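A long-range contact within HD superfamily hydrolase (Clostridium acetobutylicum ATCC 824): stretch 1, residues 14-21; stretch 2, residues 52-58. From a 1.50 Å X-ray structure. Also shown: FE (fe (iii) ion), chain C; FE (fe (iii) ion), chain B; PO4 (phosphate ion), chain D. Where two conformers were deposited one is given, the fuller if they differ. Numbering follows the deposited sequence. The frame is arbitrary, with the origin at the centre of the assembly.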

ATOM      1  N   ASN A  14      18.042  17.582 -25.838  0.70 19.76           N
ATOM      2  CA  ASN A  14      19.431  17.314 -25.428  0.70 22.78           C
ATOM      3  C   ASN A  14      19.533  16.325 -24.279  0.70 22.19           C
ATOM      4  O   ASN A  14      20.365  15.410 -24.260  0.70 23.90           O
ATOM      5  CB  ASN A  14      20.143  18.597 -24.983  0.70 24.02           C
ATOM      6  CG  ASN A  14      20.567  19.481 -26.140  0.70 29.78           C
ATOM      7  OD1 ASN A  14      20.938  18.992 -27.210  0.70 33.95           O
ATOM      8  ND2 ASN A  14      20.557  20.798 -25.919  0.70 36.76           N
ATOM      9  N   ASN A  15      18.619  16.466 -23.343  1.00 18.56           N
ATOM     10  CA  ASN A  15      18.662  15.696 -22.098  1.00 21.01           C
ATOM     11  C   ASN A  15      17.945  14.364 -22.194  1.00 21.03           C
ATOM     12  O   ASN A  15      18.366  13.391 -21.573  1.00 23.71           O
ATOM     13  CB  ASN A  15      18.154  16.522 -20.904  1.00 22.63           C
ATOM     14  CG  ASN A  15      19.200  17.504 -20.383  1.00 30.55           C
ATOM     15  OD1 ASN A  15      20.152  17.098 -19.725  1.00 38.26           O
ATOM     16  ND2 ASN A  15      19.031  18.776 -20.667  1.00 35.87           N
ATOM     17  N   LEU A  16      16.914  14.297 -23.005  1.00 17.10           N
ATOM     18  CA  LEU A  16      16.092  13.107 -23.089  1.00 18.04           C
ATOM     19  C   LEU A  16      16.396  12.206 -24.279  1.00 18.97           C
ATOM     20  O   LEU A  16      16.119  11.017 -24.242  1.00 17.13           O
ATOM     21  CB  LEU A  16      14.606  13.537 -23.122  1.00 18.42           C
ATOM     22  CG  LEU A  16      14.127  14.246 -21.845  1.00 16.26           C
ATOM     23  CD1 LEU A  16      12.664  14.529 -21.981  1.00 16.15           C
ATOM     24  CD2 LEU A  16      14.495  13.414 -20.571  1.00 19.11           C
ATOM     25  N   GLY A  17      16.910  12.789 -25.353  1.00 17.38           N
ATOM     26  CA  GLY A  17      17.149  11.997 -26.570  1.00 20.48           C
ATOM     27  C   GLY A  17      15.875  11.933 -27.386  1.00 20.97           C
ATOM     28  O   GLY A  17      14.784  12.323 -26.924  1.00 19.41           O
ATOM     29  N   GLU A  18      15.993  11.465 -28.616  1.00 22.14           N
ATOM     30  CA  GLU A  18      14.865  11.480 -29.542  1.00 21.54           C
ATOM     31  C   GLU A  18      13.601  10.768 -29.100  1.00 20.21           C
ATOM     32  O   GLU A  18      12.513  11.334 -29.198  1.00 24.13           O
ATOM     33  CB  GLU A  18      15.318  10.934 -30.922  1.00 24.11           C
ATOM     34  CG  GLU A  18      14.165  10.731 -31.911  1.00 31.50           C
ATOM     35  N   LYS A  19      13.719   9.528 -28.671  1.00 19.60           N
ATOM     36  CA  LYS A  19      12.550   8.727 -28.370  1.00 22.20           C
ATOM     37  C   LYS A  19      11.760   9.324 -27.189  1.00 20.55           C
ATOM     38  O   LYS A  19      10.527   9.519 -27.277  1.00 20.54           O
ATOM     39  CB  LYS A  19      12.980   7.306 -28.081  1.00 22.48           C
ATOM     40  CG  LYS A  19      11.885   6.284 -28.087  1.00 31.77           C
ATOM     41  N   ARG A  20      12.475   9.642 -26.107  1.00 20.72           N
ATOM     42  CA  ARG A  20      11.814  10.133 -24.873  1.00 18.29           C
ATOM     43  C   ARG A  20      11.290  11.570 -25.080  1.00 18.89           C
ATOM     44  O   ARG A  20      10.264  11.952 -24.490  1.00 19.46           O
ATOM     45  CB  ARG A  20      12.733   9.992 -23.688  1.00 18.78           C
ATOM     46  CG  ARG A  20      12.098  10.288 -22.332  1.00 23.68           C
ATOM     47  CD  ARG A  20      10.965   9.341 -21.990  1.00 31.87           C
ATOM     48  NE  ARG A  20      11.455   8.025 -21.599  1.00 30.82           N
ATOM     49  CZ  ARG A  20      10.669   7.098 -21.077  1.00 32.00           C
ATOM     50  NH1 ARG A  20       9.398   7.379 -20.870  1.00 32.65           N
ATOM     51  NH2 ARG A  20      11.158   5.924 -20.747  1.00 35.11           N
ATOM     52  N   TYR A  21      11.963  12.366 -25.927  1.00 18.22           N
ATOM     53  CA  TYR A  21      11.482  13.689 -26.284  1.00 17.89           C
ATOM     54  C   TYR A  21      10.177  13.569 -27.074  1.00 18.23           C
ATOM     55  O   TYR A  21       9.188  14.258 -26.797  1.00 19.02           O
ATOM     56  CB  TYR A  21      12.523  14.495 -27.076  1.00 19.29           C
ATOM     57  CG  TYR A  21      11.993  15.799 -27.605  1.00 21.67           C
ATOM     58  CD1 TYR A  21      11.743  16.858 -26.766  1.00 21.83           C
ATOM     59  CD2 TYR A  21      11.738  15.979 -28.965  1.00 23.54           C
ATOM     60  CE1 TYR A  21      11.246  18.052 -27.239  1.00 22.42           C
ATOM     61  CE2 TYR A  21      11.236  17.162 -29.433  1.00 25.06           C
ATOM     62  CZ  TYR A  21      10.994  18.188 -28.576  1.00 25.16           C
ATOM     63  OH  TYR A  21      10.500  19.371 -29.019  1.00 28.47           O
TER
HETATM   64 FE    FE C 191       6.492   9.821 -19.008  0.75 18.91          FE
HETATM   65 FE    FE B 190       7.841   9.757 -15.920  0.75 12.81          FE
HETATM   66  P   PO4 D 192       7.736   7.067 -17.875  1.00 24.82           P
HETATM   67  O1  PO4 D 192       8.658   8.183 -17.180  1.00 17.30           O
HETATM   68  O2  PO4 D 192       6.483   6.642 -17.078  1.00 27.51           O
HETATM   69  O3  PO4 D 192       8.617   5.879 -18.253  1.00 26.35           O
HETATM   70  O4  PO4 D 192       7.179   7.570 -19.141  1.00 24.45           O
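Stretch 2, residues 52-58: HDCAKKL

No hydrogen bond joins the two stretches directly; instead, R20 of stretch 1 and K56 and D53 of stretch 2 gather round one phosphate and two iron ions. The two cationic side chains run close together, with R20 NH2 4.2 Å from K56 NZ. The phosphate lies close to both: K56 NZ donates hydrogen bonds to PO4 O1 and O3, each 2.8 Å, and R20 NH1 is 2.8 Å from PO4 O4. K56 CE lies over one face of the R20 guanidinium, 3.5 Å from NH2. D53 OD2 is 3.7 Å from R20 NH1. D53 OD2 also binds the FE atom of chain C at 2.5 Å. D53 OD1 binds the FE atom of chain B at 2.2 Å. H52 NE2 also binds the chain C FE, at 2.5 Å.

Stretch 1 is helical, with a kink at E18 and K19. Stretch 2 has two overlapping type I turns, D53 to K56 and A55 to L58. The first is closed by K56 N to D53 O, 2.9 Å.

The backbones come nearest at L16 and K57, whose CA atoms are 6.0 Å apart. L16 CD2 packs 3.3 Å from D53 O and 3.7 Å from K57 CG. K57 points toward the helix. Its CB is 3.4 Å from N15 O, and its CE is 3.4 Å from L16 O. A55 points away.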

ATOM      1  N   HIS A  52       7.232  17.136 -17.956  1.00 12.98           N
ATOM      2  CA  HIS A  52       6.999  16.207 -16.832  1.00 12.86           C
ATOM      3  C   HIS A  52       8.171  15.241 -16.647  1.00 11.14           C
ATOM      4  O   HIS A  52       8.430  14.845 -15.495  1.00 10.93           O
ATOM      5  CB  HIS A  52       5.701  15.416 -16.990  1.00 14.11           C
ATOM      6  CG  HIS A  52       5.806  14.275 -17.935  1.00 13.92           C
ATOM      7  ND1 HIS A  52       5.834  14.392 -19.320  1.00 13.50           N
ATOM      8  CD2 HIS A  52       5.935  12.958 -17.683  1.00 12.88           C
ATOM      9  CE1 HIS A  52       5.951  13.193 -19.853  1.00 12.90           C
ATOM     10  NE2 HIS A  52       6.039  12.301 -18.882  1.00 14.46           N
ATOM     11  N   ASP A  53       8.838  14.850 -17.729  1.00 11.54           N
ATOM     12  CA  ASP A  53       9.896  13.826 -17.667  1.00 10.36           C
ATOM     13  C   ASP A  53      11.277  14.514 -17.781  1.00 11.86           C
ATOM     14  O   ASP A  53      12.233  13.865 -18.164  1.00 10.84           O
ATOM     15  CB  ASP A  53       9.745  12.711 -18.730  1.00 11.74           C
ATOM     16  CG  ASP A  53       9.151  11.467 -18.203  1.00 13.44           C
ATOM     17  OD1 ASP A  53       8.927  11.299 -16.999  1.00 12.14           O
ATOM     18  OD2 ASP A  53       8.855  10.582 -19.037  1.00 17.52           O
ATOM     19  N   CYS A  54      11.379  15.795 -17.478  1.00 11.97           N
ATOM     20  CA  CYS A  54      12.642  16.497 -17.661  1.00 10.77           C
ATOM     21  C   CYS A  54      13.855  15.855 -16.904  1.00 11.98           C
ATOM     22  O   CYS A  54      15.050  16.067 -17.285  1.00 11.86           O
ATOM     23  CB  CYS A  54      12.501  18.019 -17.415  1.00 11.38           C
ATOM     24  SG  CYS A  54      12.194  18.478 -15.724  1.00 12.66           S
ATOM     25  N   ALA A  55      13.575  15.133 -15.810  1.00 10.72           N
ATOM     26  CA  ALA A  55      14.626  14.496 -14.981  1.00 11.26           C
ATOM     27  C   ALA A  55      14.706  12.998 -15.232  1.00 11.76           C
ATOM     28  O   ALA A  55      15.453  12.310 -14.582  1.00 12.44           O
ATOM     29  CB  ALA A  55      14.368  14.725 -13.498  1.00 10.55           C
ATOM     30  N   LYS A  56      13.958  12.516 -16.224  1.00 12.45           N
ATOM     31  CA  LYS A  56      13.861  11.078 -16.471  1.00 13.44           C
ATOM     32  C   LYS A  56      15.186  10.355 -16.767  1.00 12.59           C
ATOM     33  O   LYS A  56      15.347   9.194 -16.358  1.00 13.93           O
ATOM     34  CB  LYS A  56      12.891  10.836 -17.650  1.00 13.81           C
ATOM     35  CG  LYS A  56      12.723   9.334 -18.089  1.00 14.41           C
ATOM     36  CD  LYS A  56      12.074   8.595 -17.017  1.00 14.10           C
ATOM     37  CE  LYS A  56      11.680   7.153 -17.495  1.00 14.31           C
ATOM     38  NZ  LYS A  56      10.824   6.430 -16.587  1.00 16.94           N
ATOM     39  N   LYS A  57      16.076  11.015 -17.452  1.00 12.60           N
ATOM     40  CA  LYS A  57      17.315  10.394 -17.891  1.00 12.25           C
ATOM     41  C   LYS A  57      18.484  10.587 -16.935  1.00 16.37           C
ATOM     42  O   LYS A  57      19.632  10.320 -17.260  1.00 19.55           O
ATOM     43  CB  LYS A  57      17.721  10.901 -19.278  1.00 15.66           C
ATOM     44  CG  LYS A  57      16.810  10.480 -20.388  1.00 20.23           C
ATOM     45  CD  LYS A  57      16.911   8.982 -20.585  1.00 24.53           C
ATOM     46  CE  LYS A  57      16.264   8.563 -21.919  1.00 25.39           C
ATOM     47  NZ  LYS A  57      16.253   7.081 -21.929  1.00 24.74           N
ATOM     48  N   LEU A  58      18.203  10.986 -15.722  1.00 17.61           N
ATOM     49  CA  LEU A  58      19.278  11.095 -14.722  1.00 16.29           C
ATOM     50  C   LEU A  58      19.438   9.799 -13.964  1.00 14.30           C
ATOM     51  O   LEU A  58      18.454   9.058 -13.736  1.00 15.20           O
ATOM     52  CB  LEU A  58      18.927  12.196 -13.746  1.00 14.30           C
ATOM     53  CG  LEU A  58      18.852  13.608 -14.309  1.00 17.21           C
ATOM     54  CD1 LEU A  58      18.358  14.615 -13.271  1.00 16.02           C
ATOM     55  CD2 LEU A  58      20.230  13.988 -14.825  1.00 21.13           C
TER
HETATM   56  O   HOH W   1       6.341   9.893 -17.304  1.00 13.67           O
HETATM   57  O   HOH W   2       6.817   8.192 -14.974  1.00 14.84           O